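Local coordinates for protein GH127 beta-L-arabinofuranoside (Geobacillus stearothermophilus, PDB 4QK0) that probably hydrolyses beta-L-arabinofuranosides as a glycoside hydrolase of family GH127, at residues Y331-A336 / F379-P384; V263-R268 / F315-T320; G117-Y122 / D165-Y170; H146-A151 / L196-L201. All coordinates share one frame; numbering follows the deposited sequence.

Contact 1: residues Y331-A336 / F379-P384; sequences YAETCA and FFYVNP
CG is anti to the backbone N in both Y331 (chi1 -155°) and Y381 (chi1 -156°), which swings two phenol rings toward each other although their CB atoms point away from the opposite segment. Y331 OH ends 3.4 Å from Y381 CE1, and it hydrogen-bonds outside the pair to E317. E333 sends an extended chain alongside the Y381 ring, pointing the same way, with its carboxylate turned only 18° from the ring plane. Its OE1 lies 3.2 Å from Y381 OH. On the Y331 ring, V382 supplies a CH-pi contact, with CG2 over one face at 3.8 Å from the centroid. These groups gather at the N-terminus of helix 334-350, in the helical catalytic domain of GH127, where E333 is the N-cap residue and T334 opens the helix. T334 grips two successive carbonyls of the loop 379-384: its N donates to Y381 O at 2.9 Å, while its OG1 reaches F380 O at 2.7 Å from well above the carbonyl plane. Further along, N383 N donates to Y331 O at 3.2 Å and more weakly to A332 O, so the loop runs antiparallel to the chain leading into the helix. C335, next after T334 in the helix, packs on C412; another structure of this protein joins the two in a disulfide, which is absent here.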
loop_
_atom_site.group_PDB
_atom_site.type_symbol
_atom_site.label_atom_id
_atom_site.label_comp_id
_atom_site.label_asym_id
_atom_site.label_seq_id
_atom_site.Cartn_x
_atom_site.Cartn_y
_atom_site.Cartn_z
ATOM N N TYR A 331 9.479 -2.416 -3.243
ATOM C CA TYR A 331 10.247 -1.473 -4.043
ATOM C C TYR A 331 11.360 -2.223 -4.772
ATOM O O TYR A 331 11.403 -2.233 -6.011
ATOM C CB TYR A 331 10.745 -0.353 -3.197
ATOM C CG TYR A 331 11.001 0.884 -4.006
ATOM C CD1 TYR A 331 9.964 1.703 -4.442
ATOM C CD2 TYR A 331 12.286 1.261 -4.321
ATOM C CE1 TYR A 331 10.219 2.855 -5.192
ATOM C CE2 TYR A 331 12.548 2.399 -5.043
ATOM C CZ TYR A 331 11.520 3.188 -5.492
ATOM O OH TYR A 331 11.821 4.357 -6.182
ATOM N N ALA A 332 12.261 -2.870 -4.039
ATOM C CA ALA A 332 13.262 -3.786 -4.658
ATOM C C ALA A 332 13.950 -3.157 -5.881
ATOM O O ALA A 332 13.968 -3.703 -6.969
ATOM C CB ALA A 332 12.638 -5.088 -5.015
ATOM N N GLU A 333 14.435 -1.957 -5.665
ATOM C CA GLU A 333 15.108 -1.148 -6.685
ATOM C C GLU A 333 16.285 -1.919 -7.290
ATOM O O GLU A 333 17.018 -2.639 -6.587
ATOM C CB GLU A 333 15.615 0.098 -6.010
ATOM C CG GLU A 333 16.169 1.164 -6.872
ATOM C CD GLU A 333 16.663 2.386 -6.074
ATOM O OE1 GLU A 333 17.385 3.132 -6.716
ATOM O OE2 GLU A 333 16.335 2.655 -4.885
ATOM N N THR A 334 16.411 -1.810 -8.599
ATOM C CA THR A 334 17.480 -2.434 -9.333
ATOM C C THR A 334 18.836 -2.108 -8.683
ATOM O O THR A 334 19.597 -3.014 -8.413
ATOM C CB THR A 334 17.447 -1.985 -10.829
ATOM O OG1 THR A 334 16.174 -2.315 -11.411
ATOM C CG2 THR A 334 18.516 -2.697 -11.609
ATOM N N CYS A 335 19.069 -0.838 -8.398
ATOM C CA CYS A 335 20.307 -0.388 -7.806
ATOM C C CYS A 335 20.591 -1.020 -6.426
ATOM O O CYS A 335 21.740 -1.220 -6.066
ATOM C CB CYS A 335 20.334 1.128 -7.700
ATOM S SG CYS A 335 20.672 1.868 -9.284
ATOM N N ALA A 336 19.547 -1.380 -5.684
ATOM C CA ALA A 336 19.752 -1.953 -4.362
ATOM C C ALA A 336 20.216 -3.378 -4.502
ATOM O O ALA A 336 20.980 -3.847 -3.676
ATOM C CB ALA A 336 18.486 -1.907 -3.533
ATOM N N PHE A 379 14.212 -0.517 -19.098
ATOM C CA PHE A 379 14.565 -0.828 -17.724
ATOM C C PHE A 379 13.414 -0.645 -16.732
ATOM O O PHE A 379 12.471 0.129 -16.969
ATOM C CB PHE A 379 15.715 0.048 -17.299
ATOM C CG PHE A 379 16.901 -0.037 -18.207
ATOM C CD1 PHE A 379 16.989 0.797 -19.361
ATOM C CD2 PHE A 379 17.895 -0.963 -17.997
ATOM C CE1 PHE A 379 18.076 0.720 -20.236
ATOM C CE2 PHE A 379 18.996 -1.011 -18.866
ATOM C CZ PHE A 379 19.086 -0.174 -19.967
ATOM N N PHE A 380 13.518 -1.387 -15.623
ATOM C CA PHE A 380 12.762 -1.121 -14.421
ATOM C C PHE A 380 13.646 -0.434 -13.379
ATOM O O PHE A 380 14.834 -0.761 -13.209
ATOM C CB PHE A 380 12.306 -2.427 -13.768
ATOM C CG PHE A 380 11.086 -3.029 -14.330
ATOM C CD1 PHE A 380 10.020 -2.268 -14.694
ATOM C CD2 PHE A 380 11.025 -4.371 -14.508
ATOM C CE1 PHE A 380 8.903 -2.870 -15.243
ATOM C CE2 PHE A 380 9.908 -4.989 -15.043
ATOM C CZ PHE A 380 8.836 -4.229 -15.403
ATOM N N TYR A 381 13.049 0.508 -12.667
ATOM C CA TYR A 381 13.616 1.043 -11.450
ATOM C C TYR A 381 13.193 0.083 -10.324
ATOM O O TYR A 381 14.016 -0.439 -9.620
ATOM C CB TYR A 381 13.107 2.450 -11.284
ATOM C CG TYR A 381 13.955 3.351 -10.440
ATOM C CD1 TYR A 381 13.779 3.379 -9.068
ATOM C CD2 TYR A 381 14.886 4.213 -11.007
ATOM C CE1 TYR A 381 14.526 4.207 -8.250
ATOM C CE2 TYR A 381 15.632 5.066 -10.195
ATOM C CZ TYR A 381 15.453 5.048 -8.805
ATOM O OH TYR A 381 16.161 5.849 -7.922
ATOM N N VAL A 382 11.911 -0.252 -10.282
ATOM C CA VAL A 382 11.281 -1.088 -9.252
ATOM C C VAL A 382 11.034 -2.472 -9.742
ATOM O O VAL A 382 10.592 -2.648 -10.874
ATOM C CB VAL A 382 9.929 -0.453 -8.904
ATOM C CG1 VAL A 382 9.014 -1.400 -8.202
ATOM C CG2 VAL A 382 10.161 0.827 -8.124
ATOM N N ASN A 383 11.332 -3.480 -8.915
ATOM C CA ASN A 383 11.197 -4.860 -9.333
ATOM C C ASN A 383 10.194 -5.617 -8.465
ATOM O O ASN A 383 10.565 -6.264 -7.464
ATOM C CB ASN A 383 12.514 -5.620 -9.285
ATOM C CG ASN A 383 13.513 -5.044 -10.232
ATOM O OD1 ASN A 383 14.203 -4.096 -9.878
ATOM N ND2 ASN A 383 13.507 -5.518 -11.471
ATOM N N PRO A 384 8.932 -5.608 -8.871
ATOM C CA PRO A 384 7.891 -6.166 -8.019
ATOM C C PRO A 384 7.875 -7.665 -8.113
ATOM O O PRO A 384 8.426 -8.231 -9.038
ATOM C CB PRO A 384 6.634 -5.554 -8.608
ATOM C CG PRO A 384 6.950 -5.447 -10.064
ATOM C CD PRO A 384 8.397 -5.078 -10.133
#

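Contact 2: residues V263-R268 / F315-T320; sequences VGHAVR and FGESFT
H265 and E317 lie side by side and join at their tips, H265 NE2 donating to E317 OE2 at 2.9 Å. The carboxylate oxygen sits in the plane of the imidazole, whereas the N-H meets the carboxylate from above its plane, the two flat groups being turned 68° apart. E317 OE1 hydrogen-bonds to Y331, so each of its oxygens has a partner. Both imidazole nitrogens are engaged as well: ND1 accepts a weak but straight bond from R268 N at 3.3 Å and caps the helix that starts at A266. CG anti to the backbone N (chi1 -170°) turns the ring back over this helix end. R268 NH1 lies above the centre of one ring face, 3.2 Å from its plane, and E317 O stands off the opposite face toward the rim. An alanine in place of H265 would probably leave E317 OE2 without its imidazole donor and R268 N without its cap. Around this centre the backbones are tied by A266 N to E317 O at 3.1 Å and by F319 N to G264 O at 2.9 Å, while water 1 links G264 N to F319 O. F319 CE2 touches A266 CB at 3.9 Å. Farther out, Q251 binds the carbonyls of V263 and H265, and F315 stacks on H395 of the second subunit. The arrangement is a short, loosely bonded antiparallel pair, 264-265 with 318-319, that runs straight into a capped helix and is entered through a G1 beta bulge, E317 and S318 facing S313.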
loop_
_atom_site.group_PDB
_atom_site.type_symbol
_atom_site.label_atom_id
_atom_site.label_comp_id
_atom_site.label_asym_id
_atom_site.label_seq_id
_atom_site.Cartn_x
_atom_site.Cartn_y
_atom_site.Cartn_z
ATOM N N VAL A 263 17.851 -0.311 8.213
ATOM C CA VAL A 263 16.818 0.716 8.172
ATOM C C VAL A 263 17.140 1.689 7.051
ATOM O O VAL A 263 18.286 1.772 6.584
ATOM C CB VAL A 263 16.722 1.502 9.487
ATOM C CG1 VAL A 263 16.439 0.564 10.657
ATOM C CG2 VAL A 263 17.993 2.271 9.770
ATOM N N GLY A 264 16.146 2.470 6.673
ATOM C CA GLY A 264 16.309 3.571 5.774
ATOM C C GLY A 264 16.431 3.162 4.335
ATOM O O GLY A 264 16.066 2.076 3.946
ATOM N N HIS A 265 16.951 4.092 3.547
ATOM C CA HIS A 265 17.111 3.914 2.104
ATOM C C HIS A 265 18.049 2.749 1.829
ATOM O O HIS A 265 19.163 2.711 2.375
ATOM C CB HIS A 265 17.696 5.228 1.547
ATOM C CG HIS A 265 17.704 5.299 0.070
ATOM N ND1 HIS A 265 18.692 4.724 -0.695
ATOM C CD2 HIS A 265 16.829 5.860 -0.801
ATOM C CE1 HIS A 265 18.412 4.907 -1.973
ATOM N NE2 HIS A 265 17.282 5.586 -2.061
ATOM N N ALA A 266 17.629 1.823 0.963
ATOM C CA ALA A 266 18.299 0.583 0.816
ATOM C C ALA A 266 19.645 0.670 0.121
ATOM O O ALA A 266 20.560 -0.019 0.542
ATOM C CB ALA A 266 17.446 -0.435 0.118
ATOM N N VAL A 267 19.765 1.476 -0.942
ATOM C CA VAL A 267 21.033 1.590 -1.635
ATOM C C VAL A 267 22.066 2.257 -0.728
ATOM O O VAL A 267 23.202 1.797 -0.622
ATOM C CB VAL A 267 20.919 2.403 -2.933
ATOM C CG1 VAL A 267 22.227 2.370 -3.669
ATOM C CG2 VAL A 267 19.828 1.827 -3.862
ATOM N N ARG A 268 21.668 3.319 -0.069
ATOM C CA ARG A 268 22.499 4.002 0.887
ATOM C C ARG A 268 23.027 2.999 1.922
ATOM O O ARG A 268 24.248 2.934 2.203
ATOM C CB ARG A 268 21.740 5.092 1.605
ATOM C CG ARG A 268 21.595 6.372 0.818
ATOM C CD ARG A 268 20.785 7.436 1.590
ATOM N NE ARG A 268 20.767 8.730 0.929
ATOM C CZ ARG A 268 20.077 9.010 -0.175
ATOM N NH1 ARG A 268 19.319 8.100 -0.735
ATOM N NH2 ARG A 268 20.198 10.196 -0.740
ATOM N N PHE A 315 8.072 4.713 -0.033
ATOM C CA PHE A 315 8.341 5.947 0.654
ATOM C C PHE A 315 9.763 5.817 1.243
ATOM O O PHE A 315 10.007 5.024 2.155
ATOM C CB PHE A 315 7.335 6.165 1.765
ATOM C CG PHE A 315 7.478 7.466 2.458
ATOM C CD1 PHE A 315 7.144 8.617 1.833
ATOM C CD2 PHE A 315 7.927 7.511 3.791
ATOM C CE1 PHE A 315 7.277 9.819 2.493
ATOM C CE2 PHE A 315 8.064 8.702 4.445
ATOM C CZ PHE A 315 7.738 9.868 3.786
ATOM N N GLY A 316 10.693 6.605 0.703
ATOM C CA GLY A 316 12.106 6.517 1.117
ATOM C C GLY A 316 12.859 5.365 0.508
ATOM O O GLY A 316 13.992 5.139 0.879
ATOM N N GLU A 317 12.237 4.627 -0.407
ATOM C CA GLU A 317 12.883 3.522 -1.105
ATOM C C GLU A 317 13.666 2.680 -0.114
ATOM O O GLU A 317 14.848 2.424 -0.286
ATOM C CB GLU A 317 13.777 4.060 -2.220
ATOM C CG GLU A 317 13.111 5.183 -3.018
ATOM C CD GLU A 317 14.065 5.821 -4.009
ATOM O OE1 GLU A 317 13.952 5.594 -5.216
ATOM O OE2 GLU A 317 14.961 6.525 -3.552
ATOM N N SER A 318 12.963 2.211 0.910
ATOM C CA SER A 318 13.595 1.838 2.130
ATOM C C SER A 318 13.226 0.469 2.664
ATOM O O SER A 318 12.210 -0.166 2.286
ATOM C CB SER A 318 13.256 2.915 3.171
ATOM O OG SER A 318 11.858 3.031 3.286
ATOM N N PHE A 319 14.099 0.011 3.559
ATOM C CA PHE A 319 13.765 -1.026 4.476
ATOM C C PHE A 319 12.619 -0.573 5.360
ATOM O O PHE A 319 12.470 0.611 5.704
ATOM C CB PHE A 319 14.951 -1.343 5.353
ATOM C CG PHE A 319 16.092 -2.032 4.622
ATOM C CD1 PHE A 319 15.993 -3.340 4.246
ATOM C CD2 PHE A 319 17.242 -1.334 4.291
ATOM C CE1 PHE A 319 17.033 -3.979 3.581
ATOM C CE2 PHE A 319 18.292 -1.966 3.604
ATOM C CZ PHE A 319 18.193 -3.282 3.241
ATOM N N THR A 320 11.805 -1.542 5.751
ATOM C CA THR A 320 10.853 -1.343 6.831
ATOM C C THR A 320 11.348 -2.104 8.057
ATOM O O THR A 320 11.969 -1.515 8.940
ATOM C CB THR A 320 9.432 -1.759 6.428
ATOM O OG1 THR A 320 9.411 -3.103 5.917
ATOM C CG2 THR A 320 8.964 -0.814 5.351
HETATM O O HOH W 1 13.713 2.128 7.946
#

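Contact 3: residues G117-Y122 / D165-Y170; sequences GYLNTY and DIMCKY
The Y170 ring lies against the backbone of Y118 and L119: L119 N stands over the centre of one face, 3.6 Å above the plane, and Y118 CA lies toward the rim of the same face in a CH-pi contact. At the ring edge, in its plane, water 2 sits 2.6 Å from Y170 OH. The Y118 ring approaches obliquely, its plane at 74° to that of Y170, and CD1 touches Y170 CE1 at 3.8 Å. CG of Y170 is anti to the backbone N (chi1 -167°), which carries the phenol out from helix 162-177 and across the loop. Water 2 accepts from N120 ND2 at 3.0 Å and so links the phenol tip to the loop, while N120 OD1 accepts from Y123 N at the start of the next helix. An alanine in place of Y170 would probably open a gap beneath the Y118-L119 backbone and deprive water 2 of its phenol partner. L119 adds apolar contacts, its CB 3.8 Å from Y170 CD2 and its CD1 loosely on the selenium of M167, a selenomethionine. Where the backbones come closest, a CB on G117 would clash with K169 O, and its backbone angles alone already favour glycine; its own O lies 3.2 Å from Y170 CB and accepts from Q113. R131 (cation-pi) and W132 (edge-to-face) also hold the Y118 ring, and E140 binds Y118 OH. Thus the loop between helices 96-112 and 122-126 is pressed onto helix 162-177, which packs through M167 and Y170 on helix 140-158 and through C168 on helix 194-205.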
loop_
_atom_site.group_PDB
_atom_site.type_symbol
_atom_site.label_atom_id
_atom_site.label_comp_id
_atom_site.label_asym_id
_atom_site.label_seq_id
_atom_site.Cartn_x
_atom_site.Cartn_y
_atom_site.Cartn_z
ATOM N N GLY A 117 41.799 20.849 -6.432
ATOM C CA GLY A 117 41.382 19.458 -6.572
ATOM C C GLY A 117 39.849 19.195 -6.626
ATOM O O GLY A 117 39.424 18.198 -7.174
ATOM N N TYR A 118 39.047 20.141 -6.180
ATOM C CA TYR A 118 37.579 20.058 -6.266
ATOM C C TYR A 118 37.069 19.946 -7.699
ATOM O O TYR A 118 37.459 20.721 -8.569
ATOM C CB TYR A 118 36.981 21.281 -5.608
ATOM C CG TYR A 118 35.507 21.206 -5.383
ATOM C CD1 TYR A 118 34.982 20.430 -4.344
ATOM C CD2 TYR A 118 34.630 22.025 -6.103
ATOM C CE1 TYR A 118 33.608 20.394 -4.087
ATOM C CE2 TYR A 118 33.266 22.005 -5.861
ATOM C CZ TYR A 118 32.747 21.178 -4.856
ATOM O OH TYR A 118 31.400 21.115 -4.622
ATOM N N LEU A 119 36.215 18.946 -7.924
ATOM C CA LEU A 119 35.590 18.699 -9.224
ATOM C C LEU A 119 34.069 18.466 -9.039
ATOM O O LEU A 119 33.605 17.346 -8.654
ATOM C CB LEU A 119 36.165 17.453 -9.833
ATOM C CG LEU A 119 36.280 17.313 -11.351
ATOM C CD1 LEU A 119 36.187 15.864 -11.733
ATOM C CD2 LEU A 119 35.319 18.132 -12.160
ATOM N N ASN A 120 33.297 19.506 -9.304
ATOM C CA ASN A 120 31.836 19.417 -9.122
ATOM C C ASN A 120 31.189 20.514 -9.929
ATOM O O ASN A 120 31.417 21.697 -9.651
ATOM C CB ASN A 120 31.468 19.544 -7.651
ATOM C CG ASN A 120 29.981 19.342 -7.399
ATOM O OD1 ASN A 120 29.163 20.206 -7.689
ATOM N ND2 ASN A 120 29.632 18.192 -6.854
ATOM N N THR A 121 30.397 20.126 -10.926
ATOM C CA THR A 121 29.826 21.117 -11.832
ATOM C C THR A 121 28.802 22.007 -11.169
ATOM O O THR A 121 28.831 23.233 -11.342
ATOM C CB THR A 121 29.243 20.478 -13.083
ATOM O OG1 THR A 121 28.214 19.562 -12.708
ATOM C CG2 THR A 121 30.320 19.755 -13.850
ATOM N N TYR A 122 27.957 21.435 -10.319
ATOM C CA TYR A 122 26.918 22.207 -9.677
ATOM C C TYR A 122 27.458 23.332 -8.829
ATOM O O TYR A 122 26.975 24.468 -8.889
ATOM C CB TYR A 122 26.078 21.275 -8.825
ATOM C CG TYR A 122 24.942 21.950 -8.072
ATOM C CD1 TYR A 122 25.144 22.447 -6.811
ATOM C CD2 TYR A 122 23.656 22.057 -8.629
ATOM C CE1 TYR A 122 24.113 23.074 -6.112
ATOM C CE2 TYR A 122 22.613 22.664 -7.942
ATOM C CZ TYR A 122 22.856 23.175 -6.683
ATOM O OH TYR A 122 21.884 23.828 -5.998
ATOM N N ASP A 165 45.105 10.166 -11.542
ATOM C CA ASP A 165 45.809 11.326 -11.007
ATOM C C ASP A 165 44.875 12.448 -10.635
ATOM O O ASP A 165 44.994 13.044 -9.590
ATOM C CB ASP A 165 46.869 11.818 -12.007
ATOM C CG ASP A 165 48.083 10.865 -12.097
ATOM O OD1 ASP A 165 48.387 10.199 -11.090
ATOM O OD2 ASP A 165 48.716 10.763 -13.174
ATOM N N ILE A 166 43.948 12.745 -11.522
ATOM C CA ILE A 166 42.916 13.751 -11.266
ATOM C C ILE A 166 42.147 13.409 -9.983
ATOM O O ILE A 166 41.965 14.280 -9.128
ATOM C CB ILE A 166 41.948 13.787 -12.481
ATOM C CG1 ILE A 166 42.670 14.413 -13.693
ATOM C CG2 ILE A 166 40.654 14.513 -12.148
ATOM C CD1 ILE A 166 41.977 14.143 -15.040
HETATM N N MSE A 167 41.696 12.168 -9.870
HETATM C CA MSE A 167 40.864 11.790 -8.747
HETATM C C MSE A 167 41.638 11.723 -7.431
HETATM O O MSE A 167 41.055 11.946 -6.372
HETATM C CB MSE A 167 40.114 10.511 -9.079
HETATM C CG MSE A 167 39.105 10.724 -10.235
HETATM SE SE MSE A 167 38.046 12.375 -10.061
HETATM C CE MSE A 167 37.323 12.013 -8.293
ATOM N N CYS A 168 42.949 11.433 -7.479
ATOM C CA CYS A 168 43.774 11.494 -6.255
ATOM C C CYS A 168 43.906 12.889 -5.770
ATOM O O CYS A 168 43.964 13.121 -4.556
ATOM C CB CYS A 168 45.182 10.910 -6.488
ATOM S SG CYS A 168 45.250 9.114 -6.566
ATOM N N LYS A 169 43.951 13.861 -6.687
ATOM C CA LYS A 169 43.984 15.263 -6.266
ATOM C C LYS A 169 42.702 15.625 -5.527
ATOM O O LYS A 169 42.739 16.281 -4.496
ATOM C CB LYS A 169 44.166 16.225 -7.444
ATOM C CG LYS A 169 45.603 16.447 -7.848
ATOM C CD LYS A 169 45.775 17.195 -9.184
ATOM C CE LYS A 169 46.030 18.666 -8.972
ATOM N NZ LYS A 169 44.882 19.379 -8.334
ATOM N N TYR A 170 41.563 15.181 -6.044
ATOM C CA TYR A 170 40.283 15.468 -5.380
ATOM C C TYR A 170 40.244 14.707 -4.040
ATOM O O TYR A 170 39.954 15.295 -2.999
ATOM C CB TYR A 170 39.122 15.088 -6.311
ATOM C CG TYR A 170 37.749 15.576 -5.924
ATOM C CD1 TYR A 170 37.534 16.369 -4.832
ATOM C CD2 TYR A 170 36.655 15.264 -6.717
ATOM C CE1 TYR A 170 36.276 16.816 -4.494
ATOM C CE2 TYR A 170 35.367 15.724 -6.422
ATOM C CZ TYR A 170 35.178 16.488 -5.310
ATOM O OH TYR A 170 33.932 16.953 -4.988
HETATM O O HOH W 2 31.771 16.197 -6.179
#

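Contact 4: residues H146-A151 / L196-L201; sequences HLIEAA and LALLKL
I148 and E149 meet A197 and K200 where two helices of the GH127 catalytic domain, 140-158 and 194-205, run in nearly the same direction; this is consistent with the alpha/alpha barrel of the six-hairpin clan, in which helices alternate in direction along the chain. The segment axes approach to 8.5 Å at an angle of 28°. The small A197 faces helix 140-158 here, consistent with the close approach: its CB touches I148 CG2 and E149 CG, each at 4.0 Å. I148 CG2 reaches on to L201 CB at 3.9 Å, the two side chains crossing at about a right angle. On the other flank L196 places CD1 3.7 Å from E149 CD, setting a methyl against the carboxylate. The E149 chain is extended beyond CG and spans the groove to a salt bridge, K200 NZ donating to OE2 at 2.8 Å on the anti lone pair. OE1 lies near E193 OE2, a closeness of like charges that may raise the affinity of one of them for a proton, and has R419 as a weak, distant ion partner. The ammonium is bound a second time through water 3, which accepts from K200 NZ at 2.7 Å and donates to E149 O at 2.7 Å.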
loop_
_atom_site.group_PDB
_atom_site.type_symbol
_atom_site.label_atom_id
_atom_site.label_comp_id
_atom_site.label_asym_id
_atom_site.label_seq_id
_atom_site.Cartn_x
_atom_site.Cartn_y
_atom_site.Cartn_z
ATOM N N HIS A 146 31.917 8.112 -6.977
ATOM C CA HIS A 146 31.669 7.427 -8.224
ATOM C C HIS A 146 32.753 7.686 -9.236
ATOM O O HIS A 146 33.115 6.799 -9.984
ATOM C CB HIS A 146 30.282 7.755 -8.796
ATOM C CG HIS A 146 29.244 6.793 -8.332
ATOM N ND1 HIS A 146 28.237 7.150 -7.459
ATOM C CD2 HIS A 146 29.159 5.448 -8.471
ATOM C CE1 HIS A 146 27.551 6.073 -7.124
ATOM N NE2 HIS A 146 28.070 5.041 -7.740
ATOM N N LEU A 147 33.228 8.906 -9.275
ATOM C CA LEU A 147 34.346 9.277 -10.174
ATOM C C LEU A 147 35.674 8.524 -9.827
ATOM O O LEU A 147 36.364 8.039 -10.691
ATOM C CB LEU A 147 34.572 10.771 -10.052
ATOM C CG LEU A 147 34.130 11.851 -11.030
ATOM C CD1 LEU A 147 33.538 11.377 -12.335
ATOM C CD2 LEU A 147 33.344 12.963 -10.364
ATOM N N ILE A 148 35.980 8.443 -8.522
ATOM C CA ILE A 148 37.087 7.594 -8.027
ATOM C C ILE A 148 36.948 6.164 -8.518
ATOM O O ILE A 148 37.881 5.611 -9.117
ATOM C CB ILE A 148 37.141 7.626 -6.524
ATOM C CG1 ILE A 148 37.643 9.003 -6.051
ATOM C CG2 ILE A 148 38.029 6.521 -6.010
ATOM C CD1 ILE A 148 37.467 9.296 -4.574
ATOM N N GLU A 149 35.767 5.569 -8.355
ATOM C CA GLU A 149 35.612 4.182 -8.813
ATOM C C GLU A 149 35.895 4.104 -10.271
ATOM O O GLU A 149 36.459 3.111 -10.725
ATOM C CB GLU A 149 34.217 3.617 -8.555
ATOM C CG GLU A 149 33.842 3.388 -7.113
ATOM C CD GLU A 149 32.547 2.545 -6.987
ATOM O OE1 GLU A 149 31.450 3.110 -6.751
ATOM O OE2 GLU A 149 32.650 1.303 -7.099
ATOM N N ALA A 150 35.453 5.102 -11.038
ATOM C CA ALA A 150 35.613 4.988 -12.492
ATOM C C ALA A 150 37.117 5.071 -12.844
ATOM O O ALA A 150 37.588 4.358 -13.707
ATOM C CB ALA A 150 34.878 6.120 -13.196
ATOM N N ALA A 151 37.811 5.995 -12.193
ATOM C CA ALA A 151 39.241 6.204 -12.408
ATOM C C ALA A 151 40.076 4.973 -12.035
ATOM O O ALA A 151 40.953 4.552 -12.791
ATOM C CB ALA A 151 39.726 7.435 -11.654
ATOM N N LEU A 196 33.291 3.323 0.281
ATOM C CA LEU A 196 33.747 2.164 -0.500
ATOM C C LEU A 196 34.701 2.553 -1.655
ATOM O O LEU A 196 35.579 1.791 -2.043
ATOM C CB LEU A 196 32.557 1.325 -0.999
ATOM C CG LEU A 196 31.621 1.917 -2.076
ATOM C CD1 LEU A 196 32.155 1.657 -3.455
ATOM C CD2 LEU A 196 30.213 1.325 -2.002
ATOM N N ALA A 197 34.506 3.745 -2.213
ATOM C CA ALA A 197 35.329 4.183 -3.291
ATOM C C ALA A 197 36.774 4.414 -2.825
ATOM O O ALA A 197 37.713 4.006 -3.462
ATOM C CB ALA A 197 34.769 5.481 -3.875
ATOM N N LEU A 198 36.915 5.076 -1.707
ATOM C CA LEU A 198 38.223 5.273 -1.080
ATOM C C LEU A 198 38.968 3.980 -0.806
ATOM O O LEU A 198 40.172 3.938 -0.984
ATOM C CB LEU A 198 38.094 6.086 0.214
ATOM C CG LEU A 198 37.816 7.555 -0.011
ATOM C CD1 LEU A 198 37.485 8.285 1.282
ATOM C CD2 LEU A 198 38.996 8.242 -0.704
ATOM N N LEU A 199 38.286 2.910 -0.443
ATOM C CA LEU A 199 38.971 1.615 -0.309
ATOM C C LEU A 199 39.561 1.176 -1.619
ATOM O O LEU A 199 40.624 0.597 -1.659
ATOM C CB LEU A 199 38.048 0.490 0.185
ATOM C CG LEU A 199 37.360 0.671 1.517
ATOM C CD1 LEU A 199 36.600 -0.597 1.926
ATOM C CD2 LEU A 199 38.401 0.993 2.575
ATOM N N LYS A 200 38.828 1.356 -2.703
ATOM C CA LYS A 200 39.341 0.915 -3.984
ATOM C C LYS A 200 40.548 1.748 -4.359
ATOM O O LYS A 200 41.497 1.261 -4.961
ATOM C CB LYS A 200 38.221 0.978 -5.040
ATOM C CG LYS A 200 37.441 -0.350 -5.215
ATOM C CD LYS A 200 35.932 -0.201 -5.423
ATOM C CE LYS A 200 35.327 -1.132 -6.492
ATOM N NZ LYS A 200 34.801 -0.385 -7.710
ATOM N N LEU A 201 40.489 3.031 -4.071
ATOM C CA LEU A 201 41.549 3.916 -4.425
ATOM C C LEU A 201 42.824 3.523 -3.610
ATOM O O LEU A 201 43.951 3.572 -4.126
ATOM C CB LEU A 201 41.182 5.349 -4.093
ATOM C CG LEU A 201 42.160 6.430 -4.541
ATOM C CD1 LEU A 201 42.348 6.438 -6.041
ATOM C CD2 LEU A 201 41.687 7.797 -4.066
HETATM O O HOH W 3 36.600 0.813 -9.338
#

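In the fold
All four contacts lie within the GH127 catalytic domain and form two clusters. Contacts 1 and 2, with centres 12 Å apart, meet through the 2.6 Å approach of Y331 OH to E317 OE1, while E333 OE2 is 3.8 Å from the same oxygen; this pair of glutamates, E333 with its carboxylate close to C335 SG, is consistent with the active-site region of the family. Contacts 3 and 4 are also 12 Å apart by centres and share helix packing, M167 CE touching L147 CB at 3.5 Å. Their segments alternate along the chain. Between the clusters nothing touches: contacts 2 and 4 come within about 7 Å at their nearest atoms, contacts 1 and 3 within about 18 Å.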